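PDB 1WLV: phenylacetic acid degradation protein PaaI from Thermus thermophilus HB8, which probably hydrolyses acyl-CoA thioesters as a member of the 4HBT (hotdog-fold) thioesterase superfamily, and probably works as a tetramer. Local coordinates for the interface of chains A and B and the interface of chains A and C. Numbering follows the deposited sequence. Chains: chain A/B/C, phenylacetic acid degradation protein PaaI.

Contact 1: the interface of chains A and B. Residues chain A 67, 69, 71; chain B 65-66, 95, 111, 113.
The guanidinium group of A:Arg67 lies with one face toward the backbone oxygen of B:Thr111, 4.1 Å above the plane and over its centre, while OD2 of A:Asp69 and the hydroxyl OG1 of B:Thr113 sit at its edge. From strand 61-70 of chain A the arginine reaches chain B with CG anti to the backbone N (chi1 175°) and the chain extended as far as NE. Its two terminal nitrogens meet B:Ser65 end-on: NH1 donates to the side-chain OG at 3.2 Å, and NH2 to the backbone O at 3.1 Å. Both bonds are bent, and the second approaches from above the carbonyl plane. Within chain A, NE donates a nearly straight hydrogen bond to the syn lone pair of A:Asp69 OD2 (2.6 Å), reinforced by their salt bridge, which should limit rotation of the guanidinium. The other carboxylate oxygen, OD1, is joined to B:Thr113 OG1 through a water, 2.7 Å from OD1. That threonine hydroxyl also hydrogen-bonds B:Thr95 OG1 at 2.8 Å. The methyl CG2 of B:Thr111 lies alongside the carboxylate, near OD2. Farther along, the A:Phe71 ring has the backbone O of A:Asp69 over one face and turns its CE1 rim to B:Thr95, meeting both OG1 and CB (3.6 Å from CE1), the side chains roughly perpendicular. This polar patch of a two-fold interface helps join chains A and B, and its A:Phe71 belongs to the CoA-binding site.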
loop_
_atom_site.group_PDB
_atom_site.type_symbol
_atom_site.label_atom_id
_atom_site.label_comp_id
_atom_site.label_asym_id
_atom_site.label_seq_id
_atom_site.Cartn_x
_atom_site.Cartn_y
_atom_site.Cartn_z
ATOM N N ARG A 67 3.320 3.303 1.757
ATOM C CA ARG A 67 1.907 3.648 1.705
ATOM C C ARG A 67 1.641 4.909 2.535
ATOM O O ARG A 67 2.231 5.128 3.585
ATOM C CB ARG A 67 1.113 2.459 2.260
ATOM C CG ARG A 67 -0.386 2.733 2.384
ATOM C CD ARG A 67 -1.127 1.537 2.998
ATOM N NE ARG A 67 -2.522 1.868 3.294
ATOM C CZ ARG A 67 -3.472 1.287 2.533
ATOM N NH1 ARG A 67 -3.129 0.467 1.552
ATOM N NH2 ARG A 67 -4.759 1.526 2.788
ATOM N N ASP A 69 -1.661 7.086 4.075
ATOM C CA ASP A 69 -3.090 7.183 4.306
ATOM C C ASP A 69 -3.342 8.569 4.895
ATOM O O ASP A 69 -2.794 8.920 5.941
ATOM C CB ASP A 69 -3.554 6.064 5.252
ATOM C CG ASP A 69 -3.512 4.690 4.587
ATOM O OD1 ASP A 69 -4.147 4.538 3.523
ATOM O OD2 ASP A 69 -2.848 3.768 5.108
ATOM N N PHE A 71 -5.742 11.417 6.565
ATOM C CA PHE A 71 -6.930 11.503 7.411
ATOM C C PHE A 71 -7.493 12.913 7.605
ATOM O O PHE A 71 -8.709 13.093 7.692
ATOM C CB PHE A 71 -6.641 10.929 8.801
ATOM C CG PHE A 71 -6.024 9.559 8.789
ATOM C CD1 PHE A 71 -6.523 8.559 7.960
ATOM C CD2 PHE A 71 -4.976 9.257 9.649
ATOM C CE1 PHE A 71 -5.989 7.279 7.992
ATOM C CE2 PHE A 71 -4.431 7.975 9.690
ATOM C CZ PHE A 71 -4.940 6.986 8.859
ATOM N N SER B 65 -8.982 -0.185 0.406
ATOM C CA SER B 65 -7.571 -0.469 0.144
ATOM C C SER B 65 -6.889 -1.071 1.364
ATOM O O SER B 65 -7.029 -0.568 2.481
ATOM C CB SER B 65 -6.838 0.819 -0.251
ATOM O OG SER B 65 -5.473 0.562 -0.553
ATOM N N CYS B 66 -6.138 -2.142 1.143
ATOM C CA CYS B 66 -5.421 -2.800 2.222
ATOM C C CYS B 66 -3.990 -3.095 1.800
ATOM O O CYS B 66 -3.726 -3.365 0.631
ATOM C CB CYS B 66 -6.113 -4.110 2.597
ATOM S SG CYS B 66 -7.864 -3.918 2.963
ATOM N N THR B 95 -9.783 3.736 9.160
ATOM C CA THR B 95 -8.551 3.015 8.879
ATOM C C THR B 95 -8.118 2.216 10.092
ATOM O O THR B 95 -8.188 2.701 11.223
ATOM C CB THR B 95 -7.450 4.005 8.478
ATOM O OG1 THR B 95 -7.861 4.700 7.294
ATOM C CG2 THR B 95 -6.134 3.284 8.221
ATOM N N THR B 111 -2.611 -2.986 7.053
ATOM C CA THR B 111 -3.195 -1.654 7.188
ATOM C C THR B 111 -4.377 -1.602 6.231
ATOM O O THR B 111 -4.231 -1.897 5.043
ATOM C CB THR B 111 -2.205 -0.537 6.790
ATOM O OG1 THR B 111 -0.989 -0.678 7.534
ATOM C CG2 THR B 111 -2.810 0.835 7.083
ATOM N N THR B 113 -8.263 0.410 4.996
ATOM C CA THR B 113 -9.220 1.504 5.045
ATOM C C THR B 113 -10.541 1.028 4.462
ATOM O O THR B 113 -10.563 0.339 3.436
ATOM C CB THR B 113 -8.720 2.714 4.234
ATOM O OG1 THR B 113 -7.546 3.249 4.863
ATOM C CG2 THR B 113 -9.796 3.808 4.162
HETATM O O HOH W 1 -6.702 5.268 3.575
#

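Contact 2: the interface of chains A and C. Residues chain A 67-70; chain C 64-66.
Antiparallel pairing of two copies of strand 61-70 joins chains A and C, with A:Met68 bridged to C:Cys66 and A:Asp69 to C:Ser65. A:Met68 bonds C:Cys66 in both directions, its N donating to the cysteine O at 2.8 Å and its O accepting from the cysteine N at 3.0 Å. The ladder continues where A:Tyr70 N donates to C:Leu64 O at 2.9 Å. On one side of the ladder, C:Ser65 places OG opposite its backbone N (chi1 -174°), which points the hydroxyl at A:Asp69. There it donates to OD1 at 2.7 Å, meeting the carboxylate on the syn side but 30° out of its plane. The same OG lies 3.0 Å above the guanidinium plane of A:Arg67, over its centre, and so touches a face while A:Asp69 OD2 occupies the edge. The serine thus lies against both members of the arginine-aspartate pair, whose opposite charges probably favour its orientation. On the other side, CG of A:Met68 packs over the rim of one face of the A:Tyr70 ring within chain A. The ring's CE2 comes 4.0 Å from C:Cys66 SG in a looser contact. The two-fold pairing joins the beta-sheets of chains A and C into one continuous sheet across the interface, and A:Tyr70, at the end of strand 61-70, places a CoA-binding residue beside this junction.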
loop_
_atom_site.group_PDB
_atom_site.type_symbol
_atom_site.label_atom_id
_atom_site.label_comp_id
_atom_site.label_asym_id
_atom_site.label_seq_id
_atom_site.Cartn_x
_atom_site.Cartn_y
_atom_site.Cartn_z
ATOM N N ARG A 67 3.320 3.303 1.757
ATOM C CA ARG A 67 1.907 3.648 1.705
ATOM C C ARG A 67 1.641 4.909 2.535
ATOM O O ARG A 67 2.231 5.128 3.585
ATOM C CB ARG A 67 1.113 2.459 2.260
ATOM C CG ARG A 67 -0.386 2.733 2.384
ATOM C CD ARG A 67 -1.127 1.537 2.998
ATOM N NE ARG A 67 -2.522 1.868 3.294
ATOM C CZ ARG A 67 -3.472 1.287 2.533
ATOM N NH1 ARG A 67 -3.129 0.467 1.552
ATOM N NH2 ARG A 67 -4.759 1.526 2.788
ATOM N N MET A 68 0.731 5.740 2.057
ATOM C CA MET A 68 0.369 6.959 2.756
ATOM C C MET A 68 -1.150 7.027 2.851
ATOM O O MET A 68 -1.839 7.003 1.836
ATOM C CB MET A 68 0.890 8.176 1.991
ATOM C CG MET A 68 0.524 9.496 2.630
ATOM S SD MET A 68 1.513 9.846 4.086
ATOM C CE MET A 68 1.336 11.591 4.140
ATOM N N ASP A 69 -1.661 7.086 4.075
ATOM C CA ASP A 69 -3.090 7.183 4.306
ATOM C C ASP A 69 -3.342 8.569 4.895
ATOM O O ASP A 69 -2.794 8.920 5.941
ATOM C CB ASP A 69 -3.554 6.064 5.252
ATOM C CG ASP A 69 -3.512 4.690 4.587
ATOM O OD1 ASP A 69 -4.147 4.538 3.523
ATOM O OD2 ASP A 69 -2.848 3.768 5.108
ATOM N N TYR A 70 -4.154 9.355 4.192
ATOM C CA TYR A 70 -4.486 10.728 4.591
ATOM C C TYR A 70 -5.781 10.783 5.395
ATOM O O TYR A 70 -6.807 10.284 4.944
ATOM C CB TYR A 70 -4.644 11.597 3.341
ATOM C CG TYR A 70 -3.405 11.681 2.481
ATOM C CD1 TYR A 70 -2.389 12.591 2.780
ATOM C CD2 TYR A 70 -3.246 10.852 1.371
ATOM C CE1 TYR A 70 -1.244 12.675 1.991
ATOM C CE2 TYR A 70 -2.098 10.927 0.572
ATOM C CZ TYR A 70 -1.104 11.843 0.890
ATOM O OH TYR A 70 0.023 11.940 0.102
ATOM N N LEU C 64 -7.191 9.391 -0.423
ATOM C CA LEU C 64 -7.378 8.568 0.763
ATOM C C LEU C 64 -6.110 7.772 1.037
ATOM O O LEU C 64 -5.470 7.943 2.068
ATOM C CB LEU C 64 -8.546 7.593 0.577
ATOM C CG LEU C 64 -9.975 8.133 0.484
ATOM C CD1 LEU C 64 -10.937 6.983 0.179
ATOM C CD2 LEU C 64 -10.352 8.820 1.794
ATOM N N SER C 65 -5.753 6.906 0.094
ATOM C CA SER C 65 -4.582 6.048 0.239
ATOM C C SER C 65 -3.775 5.985 -1.049
ATOM O O SER C 65 -4.333 5.814 -2.133
ATOM C CB SER C 65 -5.026 4.631 0.618
ATOM O OG SER C 65 -3.911 3.808 0.898
ATOM N N CYS C 66 -2.458 6.115 -0.918
ATOM C CA CYS C 66 -1.566 6.057 -2.065
ATOM C C CYS C 66 -0.393 5.146 -1.757
ATOM O O CYS C 66 0.050 5.052 -0.611
ATOM C CB CYS C 66 -1.042 7.448 -2.405
ATOM S SG CYS C 66 -2.347 8.626 -2.742
#

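Contact 1 and contact 2 lie about 6 Å apart, measured between the centres of their C-alpha atoms, and share A:Arg67 and A:Asp69. Strand 61-70 of chain A therefore serves two neighbours at once: its backbone pairs with chain C in contact 2, while its arginine-aspartate pair extends to chain B in contact 1. Ser65 of both neighbours meets A:Arg67, and that of chain C also meets A:Asp69, so three chains converge here. In the deposited four-chain assembly, this coupling probably helps link the two kinds of two-fold interface and brings CoA-binding residues, A:Phe71 in contact 1 and A:Tyr70 in contact 2, close to subunit junctions.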